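Local coordinates for 199aa long hypothetical Trp repressor binding protein (Sulfolobus tokodaii, PDB 2ZKI) that is of unknown function but probably binds a flavin, like other flavodoxin-like NADPH-dependent FMN reductases, at residues Phe112-Ser117 / Gly162-Gly167. Residues are numbered along the deposited sequence; the frame is centred on the assembly and turned at random.
Sequences FFTEAS and GATHLG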
loop_
_atom_site.group_PDB
_atom_site.type_symbol
_atom_site.label_atom_id
_atom_site.label_comp_id
_atom_site.label_asym_id
_atom_site.label_seq_id
_atom_site.Cartn_x
_atom_site.Cartn_y
_atom_site.Cartn_z
ATOM N N PHE A 112 -7.916 11.937 4.534
ATOM C CA PHE A 112 -8.795 10.792 4.312
ATOM C C PHE A 112 -9.399 10.243 5.595
ATOM O O PHE A 112 -8.758 10.235 6.650
ATOM C CB PHE A 112 -8.056 9.673 3.573
ATOM C CG PHE A 112 -7.473 10.094 2.257
ATOM C CD1 PHE A 112 -6.117 10.380 2.144
ATOM C CD2 PHE A 112 -8.278 10.202 1.127
ATOM C CE1 PHE A 112 -5.570 10.770 0.927
ATOM C CE2 PHE A 112 -7.744 10.590 -0.094
ATOM C CZ PHE A 112 -6.387 10.873 -0.197
ATOM N N PHE A 113 -10.640 9.777 5.483
ATOM C CA PHE A 113 -11.347 9.136 6.587
ATOM C C PHE A 113 -12.184 7.952 6.103
ATOM O O PHE A 113 -12.618 7.910 4.950
ATOM C CB PHE A 113 -12.197 10.149 7.365
ATOM C CG PHE A 113 -13.295 10.799 6.558
ATOM C CD1 PHE A 113 -13.018 11.863 5.701
ATOM C CD2 PHE A 113 -14.616 10.375 6.691
ATOM C CE1 PHE A 113 -14.036 12.476 4.974
ATOM C CE2 PHE A 113 -15.639 10.980 5.966
ATOM C CZ PHE A 113 -15.349 12.034 5.107
ATOM N N THR A 114 -12.396 6.986 6.992
ATOM C CA THR A 114 -13.065 5.742 6.628
ATOM C C THR A 114 -13.830 5.138 7.810
ATOM O O THR A 114 -13.901 5.736 8.884
ATOM C CB THR A 114 -12.062 4.722 6.002
ATOM O OG1 THR A 114 -12.781 3.633 5.415
ATOM C CG2 THR A 114 -11.072 4.187 7.036
ATOM N N GLU A 115 -14.409 3.959 7.593
ATOM C CA GLU A 115 -15.215 3.269 8.594
ATOM C C GLU A 115 -15.190 1.775 8.299
ATOM O O GLU A 115 -15.239 1.367 7.139
ATOM C CB GLU A 115 -16.655 3.808 8.573
ATOM C CG GLU A 115 -17.646 3.116 9.518
ATOM C CD GLU A 115 -18.373 1.934 8.872
ATOM O OE1 GLU A 115 -18.738 2.034 7.678
ATOM O OE2 GLU A 115 -18.585 0.909 9.563
ATOM N N ALA A 116 -15.104 0.968 9.353
ATOM C CA ALA A 116 -15.142 -0.488 9.231
ATOM C C ALA A 116 -15.901 -1.116 10.397
ATOM O O ALA A 116 -15.871 -0.604 11.520
ATOM C CB ALA A 116 -13.732 -1.055 9.144
ATOM N N SER A 117 -16.575 -2.229 10.120
ATOM C CA SER A 117 -17.360 -2.932 11.133
ATOM C C SER A 117 -16.487 -3.699 12.139
ATOM O O SER A 117 -16.756 -3.667 13.341
ATOM C CB SER A 117 -18.388 -3.855 10.473
ATOM O OG SER A 117 -17.773 -4.705 9.520
ATOM N N GLY A 162 -6.201 8.388 9.751
ATOM C CA GLY A 162 -7.389 9.232 9.639
ATOM C C GLY A 162 -8.464 8.891 10.653
ATOM O O GLY A 162 -8.344 7.913 11.397
ATOM N N ALA A 163 -9.515 9.708 10.682
ATOM C CA ALA A 163 -10.665 9.473 11.551
ATOM C C ALA A 163 -11.488 8.286 11.060
ATOM O O ALA A 163 -11.747 8.150 9.860
ATOM C CB ALA A 163 -11.530 10.719 11.632
ATOM N N THR A 164 -11.886 7.421 11.989
ATOM C CA THR A 164 -12.694 6.252 11.649
ATOM C C THR A 164 -13.811 6.024 12.658
ATOM O O THR A 164 -13.849 6.660 13.712
ATOM C CB THR A 164 -11.845 4.955 11.553
ATOM O OG1 THR A 164 -11.297 4.636 12.839
ATOM C CG2 THR A 164 -10.713 5.091 10.532
ATOM N N HIS A 165 -14.721 5.116 12.314
ATOM C CA HIS A 165 -15.725 4.615 13.243
ATOM C C HIS A 165 -15.664 3.094 13.289
ATOM O O HIS A 165 -15.498 2.443 12.253
ATOM C CB HIS A 165 -17.128 5.077 12.843
ATOM C CG HIS A 165 -18.226 4.415 13.619
ATOM N ND1 HIS A 165 -18.511 4.737 14.928
ATOM C CD2 HIS A 165 -19.095 3.434 13.276
ATOM C CE1 HIS A 165 -19.514 3.991 15.355
ATOM N NE2 HIS A 165 -19.887 3.192 14.371
ATOM N N LEU A 166 -15.786 2.541 14.494
ATOM C CA LEU A 166 -15.783 1.093 14.695
ATOM C C LEU A 166 -17.197 0.567 14.928
ATOM O O LEU A 166 -17.947 1.114 15.737
ATOM C CB LEU A 166 -14.860 0.700 15.859
ATOM C CG LEU A 166 -14.862 -0.763 16.323
ATOM C CD1 LEU A 166 -14.321 -1.688 15.251
ATOM C CD2 LEU A 166 -14.082 -0.937 17.615
ATOM N N GLY A 167 -17.546 -0.495 14.208
ATOM C CA GLY A 167 -18.853 -1.134 14.339
ATOM C C GLY A 167 -19.825 -0.768 13.231
ATOM O O GLY A 167 -19.557 0.131 12.423
#
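Thr114 N donates to Ala163 O at 3.2 Å with an N-H...O angle of 158°, the first of three backbone hydrogen bonds joining the end of strand 109-115 and the residues that follow it to the loop before helix 174-195. Ala116 then bonds through both polar backbone atoms: its N reaches His165 O at 3.3 Å, while its O accepts from Gly167 N at 3.2 Å. These two bonds flank Leu166 and make one parallel beta bridge, Ala116 with Leu166, consistent with the 16° between the segment directions. Thr164 CA comes to Thr114 O in a CA-H...O contact (3.1 Å). His165 O also accepts from His123 NE2, and Gln183 serves both Phe112 O and Ala163 N.

Thr114 and Thr164 lie side by side, methyl against methyl (CG2 to CG2, 3.6 Å); their hydroxyls bond to Ser78 O and Gly158 N respectively. Glu115 sets CG anti to its backbone N (chi1 176°), near the ring plane at the imidazole edge, 4.0 Å from His165 CD2. Glu176 accepts hydrogen bonds from His165 ND1 through OE1 and from Leu166 N through OE2. An alanine at Glu115, without CG and the carboxylate, would probably open a gap beside CB and CD2 of His165.

In this flavodoxin-like fold, the loop's path along the strand thus rests largely on backbone bonds, which depend little on side-chain identity, while Glu176 orients the imidazole and Glu115 meets it through aliphatic CG.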